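Side-chain contact in glutathione reductase (PDB 3O0H), which probably uses NADPH, through a bound flavin and a redox-active disulfide, to reduce glutathione disulfide to glutathione: residues R135-D140 with E145-G150. Numbering follows the deposited sequence.
With FAD (flavin-adenine dinucleotide), chain H.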
loop_
_atom_site.group_PDB
_atom_site.type_symbol
_atom_site.label_atom_id
_atom_site.label_comp_id
_atom_site.label_asym_id
_atom_site.label_seq_id
_atom_site.Cartn_x
_atom_site.Cartn_y
_atom_site.Cartn_z
ATOM N N ARG B 135 -13.654 0.199 -38.300
ATOM C CA ARG B 135 -13.999 1.550 -37.937
ATOM C C ARG B 135 -15.457 1.725 -38.342
ATOM O O ARG B 135 -15.889 1.180 -39.362
ATOM C CB ARG B 135 -13.105 2.525 -38.716
ATOM C CG ARG B 135 -13.435 4.029 -38.541
ATOM C CD ARG B 135 -12.370 4.886 -39.224
ATOM N NE ARG B 135 -12.574 6.312 -38.974
ATOM C CZ ARG B 135 -12.208 6.946 -37.853
ATOM N NH1 ARG B 135 -11.634 6.284 -36.841
ATOM N NH2 ARG B 135 -12.454 8.239 -37.723
ATOM N N ALA B 136 -16.206 2.472 -37.540
ATOM C CA ALA B 136 -17.563 2.916 -37.887
ATOM C C ALA B 136 -17.560 4.445 -37.872
ATOM O O ALA B 136 -16.987 5.063 -36.978
ATOM C CB ALA B 136 -18.573 2.421 -36.872
ATOM N N VAL B 137 -18.271 5.021 -38.835
ATOM C CA VAL B 137 -18.503 6.451 -38.951
ATOM C C VAL B 137 -19.993 6.704 -39.145
ATOM O O VAL B 137 -20.720 5.850 -39.654
ATOM C CB VAL B 137 -17.698 7.078 -40.108
ATOM C CG1 VAL B 137 -16.232 6.679 -40.020
ATOM C CG2 VAL B 137 -18.247 6.699 -41.490
ATOM N N PHE B 138 -20.455 7.886 -38.759
ATOM C CA PHE B 138 -21.868 8.250 -38.979
ATOM C C PHE B 138 -22.123 8.559 -40.440
ATOM O O PHE B 138 -21.322 9.228 -41.103
ATOM C CB PHE B 138 -22.286 9.481 -38.164
ATOM C CG PHE B 138 -22.353 9.254 -36.667
ATOM C CD1 PHE B 138 -21.238 9.413 -35.878
ATOM C CD2 PHE B 138 -23.555 8.946 -36.054
ATOM C CE1 PHE B 138 -21.311 9.223 -34.494
ATOM C CE2 PHE B 138 -23.649 8.776 -34.695
ATOM C CZ PHE B 138 -22.533 8.920 -33.911
ATOM N N VAL B 139 -23.268 8.079 -40.921
ATOM C CA VAL B 139 -23.834 8.463 -42.199
ATOM C C VAL B 139 -24.939 9.527 -41.985
ATOM O O VAL B 139 -25.074 10.449 -42.758
ATOM C CB VAL B 139 -24.499 7.233 -42.871
ATOM C CG1 VAL B 139 -25.352 7.662 -44.069
ATOM C CG2 VAL B 139 -23.441 6.246 -43.282
ATOM N N ASP B 140 -25.734 9.317 -40.953
ATOM C CA ASP B 140 -26.765 10.230 -40.473
ATOM C C ASP B 140 -27.033 9.954 -38.969
ATOM O O ASP B 140 -26.276 9.257 -38.331
ATOM C CB ASP B 140 -28.044 10.155 -41.318
ATOM C CG ASP B 140 -28.814 8.864 -41.160
ATOM O OD1 ASP B 140 -28.579 8.092 -40.209
ATOM O OD2 ASP B 140 -29.681 8.612 -42.049
ATOM N N GLU B 145 -21.693 3.612 -40.954
ATOM C CA GLU B 145 -21.062 2.866 -42.006
ATOM C C GLU B 145 -19.769 2.241 -41.518
ATOM O O GLU B 145 -18.987 2.879 -40.807
ATOM C CB GLU B 145 -20.819 3.760 -43.215
ATOM C CG GLU B 145 -20.258 2.999 -44.419
ATOM C CD GLU B 145 -20.161 3.845 -45.700
ATOM O OE1 GLU B 145 -19.112 3.822 -46.323
ATOM O OE2 GLU B 145 -21.141 4.480 -46.119
ATOM N N LEU B 146 -19.586 0.961 -41.844
ATOM C CA LEU B 146 -18.378 0.237 -41.478
ATOM C C LEU B 146 -17.372 0.483 -42.588
ATOM O O LEU B 146 -17.611 0.134 -43.749
ATOM C CB LEU B 146 -18.651 -1.275 -41.279
ATOM C CG LEU B 146 -19.688 -1.622 -40.211
ATOM C CD1 LEU B 146 -19.896 -3.135 -40.140
ATOM C CD2 LEU B 146 -19.305 -1.088 -38.863
ATOM N N SER B 147 -16.256 1.125 -42.245
ATOM C CA SER B 147 -15.188 1.411 -43.207
ATOM C C SER B 147 -14.690 0.223 -44.023
ATOM O O SER B 147 -14.476 0.361 -45.197
ATOM C CB SER B 147 -14.000 2.113 -42.514
ATOM O OG SER B 147 -14.461 3.306 -41.856
ATOM N N VAL B 148 -14.521 -0.942 -43.406
ATOM C CA VAL B 148 -13.846 -2.070 -44.070
ATOM C C VAL B 148 -14.665 -2.597 -45.269
ATOM O O VAL B 148 -14.133 -2.860 -46.364
ATOM C CB VAL B 148 -13.551 -3.222 -43.014
ATOM C CG1 VAL B 148 -12.979 -4.515 -43.709
ATOM C CG2 VAL B 148 -12.576 -2.737 -41.959
ATOM N N THR B 149 -15.979 -2.680 -45.080
ATOM C CA THR B 149 -16.889 -3.241 -46.099
ATOM C C THR B 149 -17.877 -2.275 -46.754
ATOM O O THR B 149 -18.487 -2.610 -47.751
ATOM C CB THR B 149 -17.759 -4.252 -45.421
ATOM O OG1 THR B 149 -18.555 -3.577 -44.425
ATOM C CG2 THR B 149 -16.881 -5.335 -44.779
ATOM N N GLY B 150 -18.100 -1.107 -46.169
ATOM C CA GLY B 150 -19.125 -0.209 -46.689
ATOM C C GLY B 150 -20.535 -0.520 -46.170
ATOM O O GLY B 150 -21.470 0.169 -46.529
HETATM P PA FAD H . -10.231 4.030 -25.292
HETATM O O1A FAD H . -9.056 4.765 -25.863
HETATM O O2A FAD H . -9.876 3.020 -24.236
HETATM O O5B FAD H . -11.106 3.306 -26.416
HETATM C C5B FAD H . -11.471 3.901 -27.643
HETATM C C4B FAD H . -11.541 2.762 -28.640
HETATM O O4B FAD H . -12.230 3.154 -29.817
HETATM C C3B FAD H . -10.179 2.248 -29.090
HETATM O O3B FAD H . -10.108 0.828 -28.924
HETATM C C2B FAD H . -10.099 2.620 -30.559
HETATM O O2B FAD H . -9.399 1.645 -31.294
HETATM C C1B FAD H . -11.526 2.642 -30.991
HETATM N N9A FAD H . -12.004 3.587 -32.014
HETATM C C8A FAD H . -11.798 4.933 -32.074
HETATM N N7A FAD H . -12.533 5.428 -33.082
HETATM C C5A FAD H . -13.208 4.385 -33.651
HETATM C C6A FAD H . -14.147 4.308 -34.645
HETATM N N6A FAD H . -14.549 5.377 -35.350
HETATM N N1A FAD H . -14.678 3.083 -34.969
HETATM C C2A FAD H . -14.294 1.969 -34.261
HETATM N N3A FAD H . -13.391 2.044 -33.253
HETATM C C4A FAD H . -12.906 3.255 -32.945
HETATM N N1 FAD H . -5.403 5.863 -17.459
HETATM C C2 FAD H . -5.434 5.494 -16.129
HETATM O O2 FAD H . -6.475 5.579 -15.429
HETATM N N3 FAD H . -4.320 5.021 -15.557
HETATM C C4 FAD H . -3.135 4.848 -16.253
HETATM O O4 FAD H . -2.178 4.362 -15.636
HETATM C C4X FAD H . -3.094 5.218 -17.598
HETATM N N5 FAD H . -1.962 5.057 -18.350
HETATM C C5X FAD H . -1.999 5.406 -19.700
HETATM C C6 FAD H . -0.837 5.252 -20.436
HETATM C C7 FAD H . -0.815 5.568 -21.788
HETATM C C7M FAD H . 0.480 5.367 -22.556
HETATM C C8 FAD H . -1.960 6.034 -22.403
HETATM C C8M FAD H . -1.952 6.425 -23.866
HETATM C C9 FAD H . -3.123 6.217 -21.663
HETATM C C9A FAD H . -3.140 5.905 -20.299
HETATM N N10 FAD H . -4.274 6.058 -19.521
HETATM C C10 FAD H . -4.257 5.699 -18.196
HETATM C "C1'" FAD H . -5.537 6.596 -20.069
HETATM C "C2'" FAD H . -6.539 5.539 -20.457
HETATM O "O2'" FAD H . -5.969 4.724 -21.463
HETATM C "C3'" FAD H . -7.767 6.233 -20.986
HETATM O "O3'" FAD H . -8.234 7.267 -20.140
HETATM C "C4'" FAD H . -8.844 5.220 -21.308
HETATM O "O4'" FAD H . -8.305 4.259 -22.220
HETATM C "C5'" FAD H . -10.046 5.894 -21.959
HETATM O "O5'" FAD H . -11.095 4.930 -22.203
HETATM P P FAD H . -12.067 5.245 -23.440
HETATM O O1P FAD H . -13.204 4.247 -23.456
HETATM O O2P FAD H . -12.517 6.688 -23.376
HETATM O O3P FAD H . -11.215 5.186 -24.776
#
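Val137 and Glu145 form a hydrogen-bonded antiparallel pair: Glu145 N donates to Val137 O at 2.8 Å, and Val137 N returns a bond to Glu145 O, lying in the plane of that carbonyl. Two residues along, Ser147 N reaches Arg135 O at 2.9 Å, tilted 29° out of the carbonyl plane. Between these bonds Ala136 and Leu146 make a non-hydrogen-bonded pair, and on their face of the sheet Leu146 CD2 comes to 4.1 Å from Ala136 CB. The other face carries Val137 and Glu145. Here the CG2 branch of Val139, at the corner the chain turns, reaches over to Glu145 CB at 3.6 Å. Ser147 OG lies alongside the start of the Arg135 side chain, 3.5 Å from Arg135 CB.

Strands 136-138 and 143-146 are the arms of a beta hairpin in a small three-stranded antiparallel sheet of the FAD-binding region. The outer edge of the first arm reads the adenine: Ala136 N donates to FAD N1A, and FAD N6A donates to Ala136 O at 2.9 Å. One residue thus grips the adenine through its backbone while its neighbours hold the second arm. The end of the Arg135 side chain, with CG anti to the backbone N (chi1 175°) and the chain extended to NE, leads away from that arm and lays one guanidinium face over FAD N6A, offset toward the NH1 rim. A salt bridge from NH1 to Glu57 and a hydrogen bond from NH2 to Gly292 O position this group, while Glu145 OE2 forms a salt bridge with Arg152 NE at the start of the third strand.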